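Local coordinates for protein exocyst complex component EXO70 (Saccharomyces cerevisiae, PDB 2B1E) that serves as a subunit of the exocyst, which tethers secretory vesicles to sites of exocytosis, and takes part in assembling that complex, at residues E554-T557 with V558-L562; F497-L500 with V501-K505. All blocks are in the same frame, centred on the assembly; numbering follows the deposited sequence.

Contact 1: E554-T557 with V558-L562; sequences ELTT and VLNQL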
loop_
_atom_site.group_PDB
_atom_site.type_symbol
_atom_site.label_atom_id
_atom_site.label_comp_id
_atom_site.label_asym_id
_atom_site.label_seq_id
_atom_site.Cartn_x
_atom_site.Cartn_y
_atom_site.Cartn_z
ATOM N N GLU A 554 -29.666 -27.932 44.290
ATOM C CA GLU A 554 -30.773 -27.673 43.378
ATOM C C GLU A 554 -30.430 -26.456 42.530
ATOM O O GLU A 554 -30.676 -26.432 41.323
ATOM C CB GLU A 554 -32.067 -27.451 44.168
ATOM C CG GLU A 554 -32.682 -28.748 44.645
ATOM C CD GLU A 554 -33.758 -28.569 45.700
ATOM O OE1 GLU A 554 -34.456 -29.560 45.986
ATOM O OE2 GLU A 554 -33.905 -27.460 46.258
ATOM N N LEU A 555 -29.851 -25.443 43.166
ATOM C CA LEU A 555 -29.471 -24.235 42.461
ATOM C C LEU A 555 -28.430 -24.606 41.417
ATOM O O LEU A 555 -28.479 -24.139 40.287
ATOM C CB LEU A 555 -28.886 -23.212 43.432
ATOM C CG LEU A 555 -28.953 -21.781 42.895
ATOM C CD1 LEU A 555 -30.420 -21.367 42.799
ATOM C CD2 LEU A 555 -28.199 -20.834 43.815
ATOM N N THR A 556 -27.481 -25.450 41.810
ATOM C CA THR A 556 -26.432 -25.892 40.901
ATOM C C THR A 556 -27.031 -26.512 39.638
ATOM O O THR A 556 -26.590 -26.229 38.533
ATOM C CB THR A 556 -25.496 -26.949 41.573
ATOM O OG1 THR A 556 -24.755 -26.331 42.632
ATOM C CG2 THR A 556 -24.514 -27.510 40.562
ATOM N N THR A 557 -28.035 -27.360 39.808
ATOM C CA THR A 557 -28.666 -28.028 38.673
ATOM C C THR A 557 -29.270 -27.033 37.693
ATOM O O THR A 557 -29.124 -27.181 36.475
ATOM C CB THR A 557 -29.750 -29.022 39.161
ATOM O OG1 THR A 557 -29.145 -29.969 40.046
ATOM C CG2 THR A 557 -30.376 -29.777 37.988
ATOM N N VAL A 558 -29.942 -26.013 38.220
ATOM C CA VAL A 558 -30.548 -24.992 37.375
ATOM C C VAL A 558 -29.467 -24.315 36.551
ATOM O O VAL A 558 -29.578 -24.196 35.333
ATOM C CB VAL A 558 -31.263 -23.924 38.220
ATOM C CG1 VAL A 558 -31.707 -22.774 37.339
ATOM C CG2 VAL A 558 -32.444 -24.548 38.922
ATOM N N LEU A 559 -28.413 -23.868 37.222
ATOM C CA LEU A 559 -27.326 -23.204 36.531
ATOM C C LEU A 559 -26.646 -24.082 35.495
ATOM O O LEU A 559 -26.318 -23.607 34.415
ATOM C CB LEU A 559 -26.283 -22.700 37.527
ATOM C CG LEU A 559 -26.662 -21.441 38.307
ATOM C CD1 LEU A 559 -25.453 -20.998 39.125
ATOM C CD2 LEU A 559 -27.088 -20.334 37.339
ATOM N N ASN A 560 -26.409 -25.350 35.821
ATOM C CA ASN A 560 -25.754 -26.241 34.868
ATOM C C ASN A 560 -26.601 -26.395 33.608
ATOM O O ASN A 560 -26.074 -26.447 32.500
ATOM C CB ASN A 560 -25.507 -27.630 35.481
ATOM C CG ASN A 560 -24.343 -27.648 36.462
ATOM O OD1 ASN A 560 -23.286 -27.060 36.213
ATOM N ND2 ASN A 560 -24.525 -28.353 37.575
ATOM N N GLN A 561 -27.914 -26.470 33.775
ATOM C CA GLN A 561 -28.804 -26.617 32.626
ATOM C C GLN A 561 -28.832 -25.336 31.809
ATOM O O GLN A 561 -28.938 -25.368 30.588
ATOM C CB GLN A 561 -30.219 -26.974 33.082
ATOM C CG GLN A 561 -30.373 -28.404 33.575
ATOM C CD GLN A 561 -31.783 -28.705 34.057
ATOM O OE1 GLN A 561 -32.212 -28.218 35.107
ATOM N NE2 GLN A 561 -32.516 -29.505 33.285
ATOM N N LEU A 562 -28.730 -24.206 32.495
ATOM C CA LEU A 562 -28.732 -22.916 31.830
ATOM C C LEU A 562 -27.481 -22.707 30.985
ATOM O O LEU A 562 -27.562 -22.231 29.853
ATOM C CB LEU A 562 -28.825 -21.798 32.866
ATOM C CG LEU A 562 -28.556 -20.387 32.346
ATOM C CD1 LEU A 562 -29.632 -20.002 31.331
ATOM C CD2 LEU A 562 -28.531 -19.413 33.519
#
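Thr556 and Asn560, one helical turn apart, lie side by side and point the same way, with the methyl CG2 of Thr556 modelled 3.1 Å from ND2 of Asn560. That is tighter than normal packing of a methyl on an amide nitrogen, and the exact placing of the amide is therefore doubtful. The methyl stands anti to the backbone N of Thr556; this leaves OG1 beside that nitrogen, turned back along the helix to bond the carbonyl of Pro552. Thr556 O accepts a hydrogen bond from Asn560 N at 2.9 Å. In the next pair the methyl faces an amide oxygen instead, and less closely: Thr557 and Gln561 run alongside each other, with CG2 of Thr557 3.8 Å from OE1 of Gln561, while Thr557 OG1 bonds back to the carbonyl of Asp553. Helix 552-563, to which all these residues belong, is the last helix of the all-helical Exo70 rod and is amphipathic, Thr557 and Gln561 being exposed and Leu555 and Leu559 buried. Its i to i+4 backbone bonds run unbroken from Glu554 O to Gln561 N, the straightest of them Leu559 N to Leu555 O, with an N-H...O angle of 174°. Val558 lays CG2 against the carbonyl its own N bonds to, 3.5 Å from Glu554 O, while CG1 is directed to the neighbouring helix 483-504. On the buried side Leu555 touches Met527 and Tyr530 of helix 512-537, and Leu559 packs on Trp460 of helix 440-473.

Contact 2: F497-L500 with V501-K505; sequences FEDL and VSKTK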
loop_
_atom_site.group_PDB
_atom_site.type_symbol
_atom_site.label_atom_id
_atom_site.label_comp_id
_atom_site.label_asym_id
_atom_site.label_seq_id
_atom_site.Cartn_x
_atom_site.Cartn_y
_atom_site.Cartn_z
ATOM N N PHE A 497 -32.764 -14.336 41.086
ATOM C CA PHE A 497 -32.135 -15.488 40.438
ATOM C C PHE A 497 -32.983 -15.963 39.249
ATOM O O PHE A 497 -32.496 -16.084 38.123
ATOM C CB PHE A 497 -32.000 -16.646 41.442
ATOM C CG PHE A 497 -31.426 -17.909 40.842
ATOM C CD1 PHE A 497 -30.072 -17.986 40.504
ATOM C CD2 PHE A 497 -32.245 -19.008 40.585
ATOM C CE1 PHE A 497 -29.540 -19.138 39.913
ATOM C CE2 PHE A 497 -31.724 -20.168 39.992
ATOM C CZ PHE A 497 -30.368 -20.229 39.655
ATOM N N GLU A 498 -34.251 -16.247 39.524
ATOM C CA GLU A 498 -35.180 -16.722 38.503
ATOM C C GLU A 498 -35.350 -15.733 37.353
ATOM O O GLU A 498 -35.441 -16.128 36.190
ATOM C CB GLU A 498 -36.534 -17.042 39.153
ATOM C CG GLU A 498 -36.553 -18.407 39.845
ATOM C CD GLU A 498 -37.511 -18.470 41.009
ATOM O OE1 GLU A 498 -38.471 -17.672 41.036
ATOM O OE2 GLU A 498 -37.316 -19.326 41.900
ATOM N N ASP A 499 -35.390 -14.446 37.673
ATOM C CA ASP A 499 -35.534 -13.428 36.638
ATOM C C ASP A 499 -34.310 -13.458 35.715
ATOM O O ASP A 499 -34.443 -13.346 34.496
ATOM C CB ASP A 499 -35.670 -12.042 37.274
ATOM C CG ASP A 499 -36.031 -10.965 36.264
ATOM O OD1 ASP A 499 -35.131 -10.214 35.827
ATOM O OD2 ASP A 499 -37.222 -10.872 35.909
ATOM N N LEU A 500 -33.122 -13.609 36.305
ATOM C CA LEU A 500 -31.885 -13.652 35.530
ATOM C C LEU A 500 -31.776 -14.947 34.740
ATOM O O LEU A 500 -31.331 -14.938 33.596
ATOM C CB LEU A 500 -30.656 -13.496 36.446
ATOM C CG LEU A 500 -29.804 -12.230 36.306
ATOM C CD1 LEU A 500 -28.663 -12.246 37.323
ATOM C CD2 LEU A 500 -29.241 -12.135 34.889
ATOM N N VAL A 501 -32.177 -16.061 35.340
ATOM C CA VAL A 501 -32.114 -17.337 34.630
ATOM C C VAL A 501 -32.973 -17.241 33.362
ATOM O O VAL A 501 -32.535 -17.608 32.281
ATOM C CB VAL A 501 -32.609 -18.506 35.526
ATOM C CG1 VAL A 501 -32.729 -19.804 34.714
ATOM C CG2 VAL A 501 -31.626 -18.713 36.680
ATOM N N SER A 502 -34.183 -16.705 33.506
ATOM C CA SER A 502 -35.123 -16.549 32.394
ATOM C C SER A 502 -34.551 -15.732 31.236
ATOM O O SER A 502 -34.589 -16.136 30.063
ATOM C CB SER A 502 -36.404 -15.877 32.911
ATOM O OG SER A 502 -37.363 -15.721 31.881
ATOM N N LYS A 503 -34.012 -14.573 31.573
ATOM C CA LYS A 503 -33.442 -13.690 30.575
ATOM C C LYS A 503 -32.207 -14.274 29.912
ATOM O O LYS A 503 -32.009 -14.128 28.702
ATOM C CB LYS A 503 -33.118 -12.347 31.230
ATOM C CG LYS A 503 -34.375 -11.640 31.700
ATOM C CD LYS A 503 -34.077 -10.327 32.406
ATOM C CE LYS A 503 -35.365 -9.537 32.568
ATOM N NZ LYS A 503 -35.114 -8.235 33.229
ATOM N N THR A 504 -31.371 -14.938 30.702
ATOM C CA THR A 504 -30.155 -15.524 30.159
ATOM C C THR A 504 -30.461 -16.543 29.066
ATOM O O THR A 504 -29.658 -16.741 28.151
ATOM C CB THR A 504 -29.321 -16.171 31.270
ATOM O OG1 THR A 504 -29.081 -15.205 32.295
ATOM C CG2 THR A 504 -27.980 -16.637 30.728
ATOM N N LYS A 505 -31.631 -17.171 29.148
ATOM C CA LYS A 505 -32.039 -18.164 28.149
ATOM C C LYS A 505 -32.274 -17.537 26.780
ATOM O O LYS A 505 -32.206 -18.217 25.758
ATOM C CB LYS A 505 -33.309 -18.889 28.606
ATOM C CG LYS A 505 -33.074 -19.879 29.736
ATOM C CD LYS A 505 -34.372 -20.534 30.175
ATOM C CE LYS A 505 -34.176 -21.417 31.404
ATOM N NZ LYS A 505 -35.486 -21.982 31.851
#
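The C-terminal turns of helix 483-504, part of the helical bundle near one end of the Exo70 rod, carry two i to i+4 side-chain pairs and a hydroxyl bond back to the backbone. Val501 places CG2 over one face of the Phe497 ring, a CH-pi contact 3.7 Å from the centroid and 16° off the ring normal. With CG anti to the backbone N (chi1 177°), the ring swings forward along the helix beneath this methyl. Replacing Phe497 by an alanine is likely to leave the Val501 methyl without its aromatic face and open a gap toward Leu555, Val558 and Leu559 of helix 552-563. On the solvent side, Lys503, extended beyond CG, crosses Asp499 and brings NZ to 3.3 Å from OD1, a salt bridge whose hydrogen bond is weak. Near the helix end, Thr504 grips Leu500 O twice: its backbone N at 2.9 Å, and its hydroxyl OG1 at 2.6 Å. The two donors approach from opposite faces of the carbonyl plane, OG1 lying 39° out of it. OG1 also bonds NE2 of Gln411. The short hydroxyl bond thus gives a donor group of the last turn a backbone acceptor within its own helix, whereas the weak bond at the exposed surface is consistent with a mainly electrostatic pairing.

Overall arrangement
Contact 2 comes first along the chain, on helix 483-504, and contact 1 follows on helix 552-563, with helix 512-537 between them. Their centres are 11 Å apart, and those of contacts 1 and 2 lie 54 and 50 Å from the centre of the elongated chain, both in the C-terminal Exo70 family region. The two helices pack directly on each other: Leu555 CD1 comes to 3.3 Å from Phe497 CE2, and Leu562 CD1 reaches Lys505 CG at 3.8 Å. Trp460 of helix 440-473 is a neighbour shared by both contacts, touching Leu562 as well as Leu500 and Thr504. The last helix thus packs on preceding ones of the C-terminal bundle, near one end of the rod.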